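Local coordinates for protein methylmalonyl-CoA carboxyltransferase 12S subunit (Propionibacterium freudenreichii, PDB 1ON3) that transfers the carboxyl group of methylmalonyl-CoA to the biotin of the 1.3S subunit, as the hexameric core of the transcarboxylase complex, at residues I230-F236 with L306-Y312. Sequence-based numbering, arbitrary orientation. Where two conformers were deposited one is given.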
ATOM      1  N   ILE E 230     -33.792 -23.988 -19.322  1.00 12.12           N
ATOM      2  CA  ILE E 230     -34.806 -23.385 -18.461  1.00 11.46           C
ATOM      3  C   ILE E 230     -34.319 -22.587 -17.258  1.00  8.87           C
ATOM      4  O   ILE E 230     -34.573 -21.387 -17.178  1.00 12.78           O
ATOM      5  CB  ILE E 230     -35.769 -24.474 -17.946  1.00 12.57           C
ATOM      6  CG1 ILE E 230     -36.341 -25.260 -19.133  1.00 14.95           C
ATOM      7  CG2 ILE E 230     -36.880 -23.844 -17.124  1.00 13.47           C
ATOM      8  CD1 ILE E 230     -37.082 -26.538 -18.726  1.00 16.32           C
ATOM      9  N   SER E 231     -33.632 -23.264 -16.331  1.00 11.27           N
ATOM     10  CA  SER E 231     -33.151 -22.659 -15.082  1.00 10.68           C
ATOM     11  C   SER E 231     -31.989 -21.675 -15.210  1.00 10.42           C
ATOM     12  O   SER E 231     -31.833 -20.798 -14.367  1.00 11.18           O
ATOM     13  CB  SER E 231     -32.753 -23.760 -14.096  0.50 11.74           C
ATOM     14  OG  SER E 231     -31.657 -24.506 -14.595  0.50 11.98           O
ATOM     15  N   GLY E 232     -31.159 -21.842 -16.243  1.00 12.65           N
ATOM     16  CA  GLY E 232     -30.030 -20.948 -16.438  1.00 11.69           C
ATOM     17  C   GLY E 232     -28.876 -21.185 -15.465  1.00  9.76           C
ATOM     18  O   GLY E 232     -28.014 -20.314 -15.283  1.00 10.20           O
ATOM     19  N   ASN E 233     -28.846 -22.374 -14.862  1.00  6.63           N
ATOM     20  CA  ASN E 233     -27.832 -22.732 -13.854  1.00 10.20           C
ATOM     21  C   ASN E 233     -26.483 -23.246 -14.357  1.00 15.31           C
ATOM     22  O   ASN E 233     -25.516 -23.236 -13.593  1.00 12.71           O
ATOM     23  CB  ASN E 233     -28.341 -23.839 -12.930  1.00 10.96           C
ATOM     24  CG  ASN E 233     -29.490 -23.415 -12.032  1.00  9.94           C
ATOM     25  OD1 ASN E 233     -30.405 -24.210 -11.773  1.00 15.80           O
ATOM     26  ND2 ASN E 233     -29.443 -22.196 -11.530  1.00  8.31           N
ATOM     27  N   ILE E 234     -26.409 -23.730 -15.594  1.00 10.71           N
ATOM     28  CA  ILE E 234     -25.152 -24.316 -16.054  1.00  9.74           C
ATOM     29  C   ILE E 234     -24.589 -23.738 -17.329  1.00 12.33           C
ATOM     30  O   ILE E 234     -25.282 -23.054 -18.081  1.00 15.07           O
ATOM     31  CB  ILE E 234     -25.266 -25.849 -16.213  1.00 10.75           C
ATOM     32  CG1 ILE E 234     -26.251 -26.189 -17.344  1.00 12.58           C
ATOM     33  CG2 ILE E 234     -25.731 -26.465 -14.883  1.00 10.00           C
ATOM     34  CD1 ILE E 234     -26.291 -27.670 -17.703  1.00 14.64           C
ATOM     35  N   HIS E 235     -23.331 -24.062 -17.597  1.00 10.30           N
ATOM     36  CA  HIS E 235     -22.654 -23.475 -18.742  1.00  9.59           C
ATOM     37  C   HIS E 235     -22.365 -24.345 -19.934  1.00 12.72           C
ATOM     38  O   HIS E 235     -22.222 -23.828 -21.045  1.00 13.80           O
ATOM     39  CB  HIS E 235     -21.366 -22.813 -18.251  1.00  8.08           C
ATOM     40  CG  HIS E 235     -21.586 -21.887 -17.098  1.00 10.42           C
ATOM     41  ND1 HIS E 235     -21.804 -22.340 -15.814  1.00 10.62           N
ATOM     42  CD2 HIS E 235     -21.706 -20.538 -17.045  1.00  9.91           C
ATOM     43  CE1 HIS E 235     -22.048 -21.312 -15.021  1.00 10.78           C
ATOM     44  NE2 HIS E 235     -21.998 -20.206 -15.746  1.00 10.15           N
ATOM     45  N   PHE E 236     -22.270 -25.654 -19.709  1.00 10.84           N
ATOM     46  CA  PHE E 236     -22.004 -26.595 -20.779  1.00 10.03           C
ATOM     47  C   PHE E 236     -22.729 -27.902 -20.546  1.00 13.36           C
ATOM     48  O   PHE E 236     -22.793 -28.386 -19.408  1.00 13.24           O
ATOM     49  CB  PHE E 236     -20.494 -26.912 -20.887  1.00 10.15           C
ATOM     50  CG  PHE E 236     -19.628 -25.696 -21.079  1.00 11.59           C
ATOM     51  CD1 PHE E 236     -19.110 -25.020 -19.989  1.00 12.49           C
ATOM     52  CD2 PHE E 236     -19.382 -25.198 -22.355  1.00 14.70           C
ATOM     53  CE1 PHE E 236     -18.353 -23.850 -20.159  1.00 12.82           C
ATOM     54  CE2 PHE E 236     -18.635 -24.039 -22.536  1.00 12.24           C
ATOM     55  CZ  PHE E 236     -18.122 -23.365 -21.437  1.00 15.25           C
ATOM     56  N   LEU E 306     -15.561 -21.275 -28.151  1.00 11.44           N
ATOM     57  CA  LEU E 306     -16.221 -22.184 -27.224  1.00 11.75           C
ATOM     58  C   LEU E 306     -17.395 -21.396 -26.666  1.00 11.01           C
ATOM     59  O   LEU E 306     -17.200 -20.470 -25.882  1.00 12.90           O
ATOM     60  CB  LEU E 306     -15.268 -22.579 -26.090  1.00 10.42           C
ATOM     61  CG  LEU E 306     -15.937 -23.382 -24.969  1.00 15.41           C
ATOM     62  CD1 LEU E 306     -16.384 -24.735 -25.507  1.00 14.79           C
ATOM     63  CD2 LEU E 306     -14.973 -23.549 -23.806  1.00 12.18           C
ATOM     64  N   GLU E 307     -18.610 -21.740 -27.085  1.00 11.09           N
ATOM     65  CA  GLU E 307     -19.779 -21.007 -26.625  1.00 10.54           C
ATOM     66  C   GLU E 307     -20.165 -21.387 -25.194  1.00 12.94           C
ATOM     67  O   GLU E 307     -20.212 -22.567 -24.859  1.00 12.94           O
ATOM     68  CB  GLU E 307     -20.959 -21.255 -27.577  1.00 12.43           C
ATOM     69  CG  GLU E 307     -21.944 -20.104 -27.612  1.00 16.30           C
ATOM     70  CD  GLU E 307     -23.093 -20.301 -28.592  1.00 18.77           C
ATOM     71  OE1 GLU E 307     -22.944 -21.061 -29.582  1.00 15.44           O
ATOM     72  OE2 GLU E 307     -24.153 -19.672 -28.374  1.00 14.77           O
ATOM     73  N   VAL E 308     -20.421 -20.372 -24.367  1.00  9.66           N
ATOM     74  CA  VAL E 308     -20.828 -20.553 -22.980  1.00 11.67           C
ATOM     75  C   VAL E 308     -22.357 -20.388 -22.924  1.00 12.08           C
ATOM     76  O   VAL E 308     -22.906 -19.473 -23.547  1.00 10.83           O
ATOM     77  CB  VAL E 308     -20.139 -19.503 -22.073  1.00 12.93           C
ATOM     78  CG1 VAL E 308     -20.609 -19.655 -20.610  1.00  8.77           C
ATOM     79  CG2 VAL E 308     -18.616 -19.681 -22.165  1.00 12.52           C
ATOM     80  N   LYS E 309     -23.030 -21.274 -22.187  1.00 10.32           N
ATOM     81  CA  LYS E 309     -24.497 -21.255 -22.075  1.00 11.08           C
ATOM     82  C   LYS E 309     -25.131 -21.211 -23.474  1.00 13.04           C
ATOM     83  O   LYS E 309     -26.076 -20.458 -23.724  1.00 12.32           O
ATOM     84  CB  LYS E 309     -24.966 -20.059 -21.230  1.00  9.66           C
ATOM     85  CG  LYS E 309     -24.876 -20.367 -19.733  1.00 12.16           C
ATOM     86  CD  LYS E 309     -25.296 -19.237 -18.803  1.00 10.98           C
ATOM     87  CE  LYS E 309     -25.265 -19.766 -17.352  1.00 15.74           C
ATOM     88  NZ  LYS E 309     -25.573 -18.752 -16.310  1.00 12.49           N
ATOM     89  N   ALA E 310     -24.604 -22.043 -24.371  1.00 14.72           N
ATOM     90  CA  ALA E 310     -25.087 -22.094 -25.756  1.00 14.18           C
ATOM     91  C   ALA E 310     -26.570 -22.391 -25.913  1.00 13.56           C
ATOM     92  O   ALA E 310     -27.179 -21.968 -26.896  1.00 14.23           O
ATOM     93  CB  ALA E 310     -24.290 -23.112 -26.549  1.00 15.08           C
ATOM     94  N   GLY E 311     -27.138 -23.134 -24.969  1.00 12.10           N
ATOM     95  CA  GLY E 311     -28.547 -23.473 -25.048  1.00 14.35           C
ATOM     96  C   GLY E 311     -29.480 -22.642 -24.192  1.00 14.93           C
ATOM     97  O   GLY E 311     -30.670 -22.945 -24.110  1.00 12.08           O
ATOM     98  N   TYR E 312     -28.951 -21.604 -23.550  1.00 13.11           N
ATOM     99  CA  TYR E 312     -29.754 -20.728 -22.694  1.00 10.70           C
ATOM    100  C   TYR E 312     -29.808 -19.323 -23.297  1.00 13.38           C
ATOM    101  O   TYR E 312     -28.809 -18.845 -23.819  1.00 11.68           O
ATOM    102  CB  TYR E 312     -29.120 -20.630 -21.300  1.00  9.67           C
ATOM    103  CG  TYR E 312     -29.925 -19.830 -20.293  1.00 14.95           C
ATOM    104  CD1 TYR E 312     -31.156 -20.293 -19.833  1.00 14.00           C
ATOM    105  CD2 TYR E 312     -29.446 -18.620 -19.788  1.00 13.61           C
ATOM    106  CE1 TYR E 312     -31.890 -19.574 -18.892  1.00  9.44           C
ATOM    107  CE2 TYR E 312     -30.173 -17.892 -18.842  1.00 14.90           C
ATOM    108  CZ  TYR E 312     -31.395 -18.383 -18.401  1.00 14.78           C
ATOM    109  OH  TYR E 312     -32.117 -17.701 -17.461  1.00 12.90           O
TER
HETATM  110  O   HOH W   1     -33.995 -18.956 -16.074  1.00 13.27           O
HETATM  111  O   HOH W   2     -22.515 -24.203 -23.754  1.00 10.04           O
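Leu-306 CG lies 3.7 Å from Phe-236 CE2, and Val-308 CG2 3.8 Å from CZ of the same ring. A bridging water donates to Glu-307 O (3.0 Å) and His-235 O (2.8 Å) and accepts a hydrogen bond from Ala-310 N (3.1 Å). Leu-306 and Glu-307 lie on strand 305-308, and Phe-236 opens strand 236-238; these are edge strands, within this chain, of the two mixed sheets of this duplicated, crotonase-like carboxyltransferase, so the contact joins its N- and C-terminal halves. Lys-309 provides both direct hydrogen bonds between the segments: its N donates to His-235 O (2.9 Å, 153°) and its NZ, salt-bridged to Glu-352, to Gly-232 O (3.1 Å), while its CE lies over the His-235 imidazole face (3.9 Å from the centroid, CH-pi). A type I turn, closed by Tyr-312 N to Lys-309 O (3.1 Å), brings the Tyr-312 ring against Gly-232, the first residue past helix 224-231. Gly-232 CA sits 3.5 Å from the ring centroid, 17° off its normal; an ideal CB would clash with Tyr-312 CZ (2.5 Å).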